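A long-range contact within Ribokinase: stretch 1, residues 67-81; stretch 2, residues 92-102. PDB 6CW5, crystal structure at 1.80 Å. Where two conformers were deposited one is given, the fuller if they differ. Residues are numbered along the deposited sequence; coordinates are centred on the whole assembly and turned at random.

Stretch 1 (67-81) ELDGAIGDDGIWVKE
Stretch 2 (92-102) KLKIVKDEVTG

Thr 101 (chi1 m, -57°) knots the end of the strand pairing in this ribokinase: its OG1 accepts from Gly 73 N (3.0 Å) and donates to Asp 75 OD1 (2.6 Å; Asp 75 chi1 p), while Thr 101 N donates to that same Asp 75 OD1 (2.9 Å, 166°). Gly 73 (-95/175) must lack a side chain, since an ideal CB would lie 2.2 Å from Glu 99 O. Upstream, two strands run parallel, axes 4.3 Å apart at closest approach and 19° from parallel, with Gly 70 opposite Leu 93, Ala 71 opposite Lys 94 and Ile 72 opposite Ile 95. The ladder comprises Gly 70 N to Lys 92 O (3.1 Å), Lys 94 N to Gly 70 O (2.9 Å), Ile 72 N to Lys 94 O (2.7 Å) and Val 96 N to Ile 72 O (2.8 Å). On one face Lys 94 (m, t, m, m) curls back, its NZ forming a salt bridge with Asp 69 OD1 (3.1 Å); Ala 71 CB meets Val 96 CG2 at 3.8 Å. On the other, from the helix, Lys 80 CG lies 3.7 Å from Leu 93 CD2 (t, p), and Ile 77 CG1 4.0 Å from Ile 95 CD1 (m, t). A type II turn spans Val 96 to Glu 99.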

# COMPACT_ATOMS: atom_id res chain seq x y z
N GLU A 67 6.58 19.42 1.10
CA GLU A 67 6.63 18.57 2.29
C GLU A 67 7.02 17.16 1.86
O GLU A 67 6.58 16.70 0.81
CB GLU A 67 5.28 18.48 3.01
CG GLU A 67 4.72 19.79 3.52
CD GLU A 67 5.08 20.07 4.96
OE1 GLU A 67 5.41 19.13 5.73
OE2 GLU A 67 5.04 21.27 5.33
N LEU A 68 7.83 16.47 2.67
CA LEU A 68 8.24 15.10 2.38
C LEU A 68 7.59 14.13 3.37
O LEU A 68 7.59 14.39 4.58
CB LEU A 68 9.77 14.97 2.42
CG LEU A 68 10.33 13.56 2.19
CD1 LEU A 68 10.00 13.07 0.78
CD2 LEU A 68 11.85 13.54 2.43
N ASP A 69 6.97 13.07 2.84
CA ASP A 69 6.29 12.05 3.65
C ASP A 69 7.07 10.75 3.45
O ASP A 69 7.15 10.24 2.33
CB ASP A 69 4.82 11.93 3.20
CG ASP A 69 4.04 10.90 3.98
OD1 ASP A 69 4.62 9.95 4.54
OD2 ASP A 69 2.81 10.99 3.97
N GLY A 70 7.63 10.20 4.52
CA GLY A 70 8.43 8.99 4.38
C GLY A 70 9.05 8.65 5.72
O GLY A 70 8.50 9.01 6.76
N ALA A 71 10.19 7.95 5.72
CA ALA A 71 10.75 7.54 7.00
C ALA A 71 12.26 7.39 6.89
O ALA A 71 12.79 6.99 5.84
CB ALA A 71 10.14 6.22 7.47
N ILE A 72 12.94 7.66 8.00
CA ILE A 72 14.38 7.44 8.13
C ILE A 72 14.63 6.68 9.42
O ILE A 72 13.75 6.54 10.27
CB ILE A 72 15.19 8.75 8.13
CG1 ILE A 72 14.71 9.66 9.27
CG2 ILE A 72 15.06 9.44 6.75
CD1 ILE A 72 15.65 10.84 9.56
N GLY A 73 15.88 6.23 9.59
CA GLY A 73 16.32 5.79 10.90
C GLY A 73 17.04 6.91 11.64
O GLY A 73 17.28 7.98 11.09
N ASP A 74 17.38 6.62 12.91
CA ASP A 74 18.18 7.55 13.71
C ASP A 74 19.39 8.05 12.94
O ASP A 74 19.79 9.22 13.07
CB ASP A 74 18.65 6.87 15.00
CG ASP A 74 17.66 6.98 16.12
OD1 ASP A 74 16.53 7.47 15.90
OD2 ASP A 74 18.01 6.57 17.25
N ASP A 75 20.01 7.17 12.14
CA ASP A 75 21.26 7.51 11.48
C ASP A 75 21.08 8.49 10.33
O ASP A 75 22.07 8.96 9.77
CB ASP A 75 21.96 6.24 10.99
CG ASP A 75 21.15 5.44 9.97
OD1 ASP A 75 19.94 5.71 9.73
OD2 ASP A 75 21.75 4.51 9.39
N GLY A 76 19.83 8.81 9.97
CA GLY A 76 19.56 9.73 8.89
C GLY A 76 19.10 11.09 9.35
O GLY A 76 18.72 11.91 8.49
N ILE A 77 19.12 11.38 10.64
CA ILE A 77 18.62 12.67 11.11
C ILE A 77 19.37 13.83 10.45
O ILE A 77 18.77 14.87 10.16
CB ILE A 77 18.68 12.72 12.65
CG1 ILE A 77 17.58 11.83 13.23
CG2 ILE A 77 18.54 14.15 13.17
CD1 ILE A 77 17.81 11.45 14.70
N TRP A 78 20.66 13.64 10.15
CA TRP A 78 21.41 14.71 9.49
C TRP A 78 20.85 15.02 8.10
O TRP A 78 20.96 16.17 7.64
CB TRP A 78 22.90 14.34 9.42
CG TRP A 78 23.21 13.13 8.57
CD1 TRP A 78 23.18 11.83 8.95
CD2 TRP A 78 23.59 13.13 7.18
NE1 TRP A 78 23.53 11.01 7.90
CE2 TRP A 78 23.78 11.79 6.80
CE3 TRP A 78 23.79 14.14 6.23
CZ2 TRP A 78 24.17 11.43 5.51
CZ3 TRP A 78 24.19 13.77 4.95
CH2 TRP A 78 24.37 12.43 4.61
N VAL A 79 20.24 14.05 7.44
CA VAL A 79 19.57 14.32 6.16
C VAL A 79 18.26 15.07 6.41
O VAL A 79 17.93 16.01 5.68
CB VAL A 79 19.32 13.01 5.39
CG1 VAL A 79 18.68 13.31 4.02
CG2 VAL A 79 20.63 12.21 5.25
N LYS A 80 17.50 14.65 7.42
CA LYS A 80 16.30 15.40 7.80
C LYS A 80 16.64 16.85 8.12
O LYS A 80 15.89 17.77 7.75
CB LYS A 80 15.63 14.72 9.01
CG LYS A 80 14.30 15.35 9.45
CD LYS A 80 13.60 14.50 10.51
CE LYS A 80 12.45 15.27 11.20
NZ LYS A 80 12.92 16.38 12.03
N GLU A 81 17.77 17.08 8.78
CA GLU A 81 18.15 18.46 9.12
C GLU A 81 18.56 19.26 7.89
O GLU A 81 18.32 20.47 7.84
CB GLU A 81 19.27 18.43 10.16
CG GLU A 81 18.85 17.70 11.41
CD GLU A 81 19.93 17.66 12.45
OE1 GLU A 81 21.12 17.63 12.08
OE2 GLU A 81 19.57 17.67 13.65
N LYS A 92 6.00 14.89 8.39
CA LYS A 92 5.63 13.53 8.00
C LYS A 92 6.83 12.67 7.68
O LYS A 92 6.66 11.59 7.09
CB LYS A 92 4.69 13.57 6.79
CG LYS A 92 3.44 14.44 6.99
CD LYS A 92 2.46 13.82 7.94
CE LYS A 92 1.13 14.58 7.90
NZ LYS A 92 1.23 15.98 8.43
N LEU A 93 8.04 13.11 8.02
CA LEU A 93 9.25 12.32 7.82
C LEU A 93 9.55 11.64 9.15
O LEU A 93 10.09 12.26 10.09
CB LEU A 93 10.41 13.19 7.33
CG LEU A 93 11.72 12.42 7.07
CD1 LEU A 93 11.52 11.34 6.02
CD2 LEU A 93 12.83 13.35 6.65
N LYS A 94 9.14 10.38 9.25
CA LYS A 94 9.13 9.66 10.50
C LYS A 94 10.53 9.14 10.80
O LYS A 94 11.26 8.74 9.89
CB LYS A 94 8.14 8.50 10.43
CG LYS A 94 6.66 9.00 10.32
CD LYS A 94 5.71 7.99 9.70
CE LYS A 94 5.85 7.90 8.18
NZ LYS A 94 5.34 9.09 7.43
N ILE A 95 10.89 9.14 12.08
CA ILE A 95 12.15 8.57 12.54
C ILE A 95 11.83 7.25 13.22
O ILE A 95 11.12 7.22 14.24
CB ILE A 95 12.89 9.52 13.49
CG1 ILE A 95 13.17 10.85 12.77
CG2 ILE A 95 14.16 8.87 13.97
CD1 ILE A 95 13.65 11.96 13.71
N VAL A 96 12.37 6.16 12.69
CA VAL A 96 11.96 4.81 13.07
C VAL A 96 13.02 4.23 13.98
O VAL A 96 14.18 4.11 13.58
CB VAL A 96 11.77 3.91 11.85
CG1 VAL A 96 11.24 2.56 12.28
CG2 VAL A 96 10.82 4.58 10.87
N LYS A 97 12.61 3.85 15.18
CA LYS A 97 13.52 3.22 16.12
C LYS A 97 13.91 1.83 15.63
O LYS A 97 13.10 1.10 15.05
CB LYS A 97 12.85 3.13 17.49
N ASP A 98 15.16 1.45 15.88
CA ASP A 98 15.66 0.13 15.51
C ASP A 98 15.55 -0.13 14.00
O ASP A 98 15.43 -1.28 13.57
CB ASP A 98 14.94 -0.98 16.27
CG ASP A 98 15.03 -0.82 17.77
OD1 ASP A 98 16.06 -0.32 18.27
OD2 ASP A 98 14.07 -1.21 18.46
N GLU A 99 15.58 0.92 13.19
CA GLU A 99 15.62 0.80 11.74
C GLU A 99 16.74 1.69 11.22
O GLU A 99 17.14 2.64 11.88
CB GLU A 99 14.30 1.20 11.08
CG GLU A 99 14.25 0.95 9.58
CD GLU A 99 14.65 -0.47 9.18
OE1 GLU A 99 13.75 -1.33 9.05
OE2 GLU A 99 15.86 -0.73 9.00
N VAL A 100 17.28 1.36 10.05
CA VAL A 100 18.30 2.20 9.45
C VAL A 100 17.68 2.95 8.28
O VAL A 100 16.74 2.49 7.63
CB VAL A 100 19.55 1.41 9.00
CG1 VAL A 100 20.29 0.83 10.21
CG2 VAL A 100 19.19 0.33 7.97
N THR A 101 18.22 4.15 8.04
CA THR A 101 17.88 4.87 6.83
C THR A 101 18.21 4.03 5.60
O THR A 101 19.21 3.30 5.58
CB THR A 101 18.65 6.20 6.83
OG1 THR A 101 18.32 6.92 8.03
CG2 THR A 101 18.27 7.08 5.64
N GLY A 102 17.37 4.12 4.57
CA GLY A 102 17.67 3.43 3.33
C GLY A 102 18.99 3.89 2.76
O GLY A 102 19.50 4.99 3.03
O HOH W 1 6.22 16.36 6.04
O HOH W 2 2.95 18.32 6.95
O HOH W 3 15.12 5.97 4.75
O HOH W 4 16.49 4.58 14.39
O HOH W 5 21.59 3.65 6.79
O HOH W 6 19.48 4.24 12.66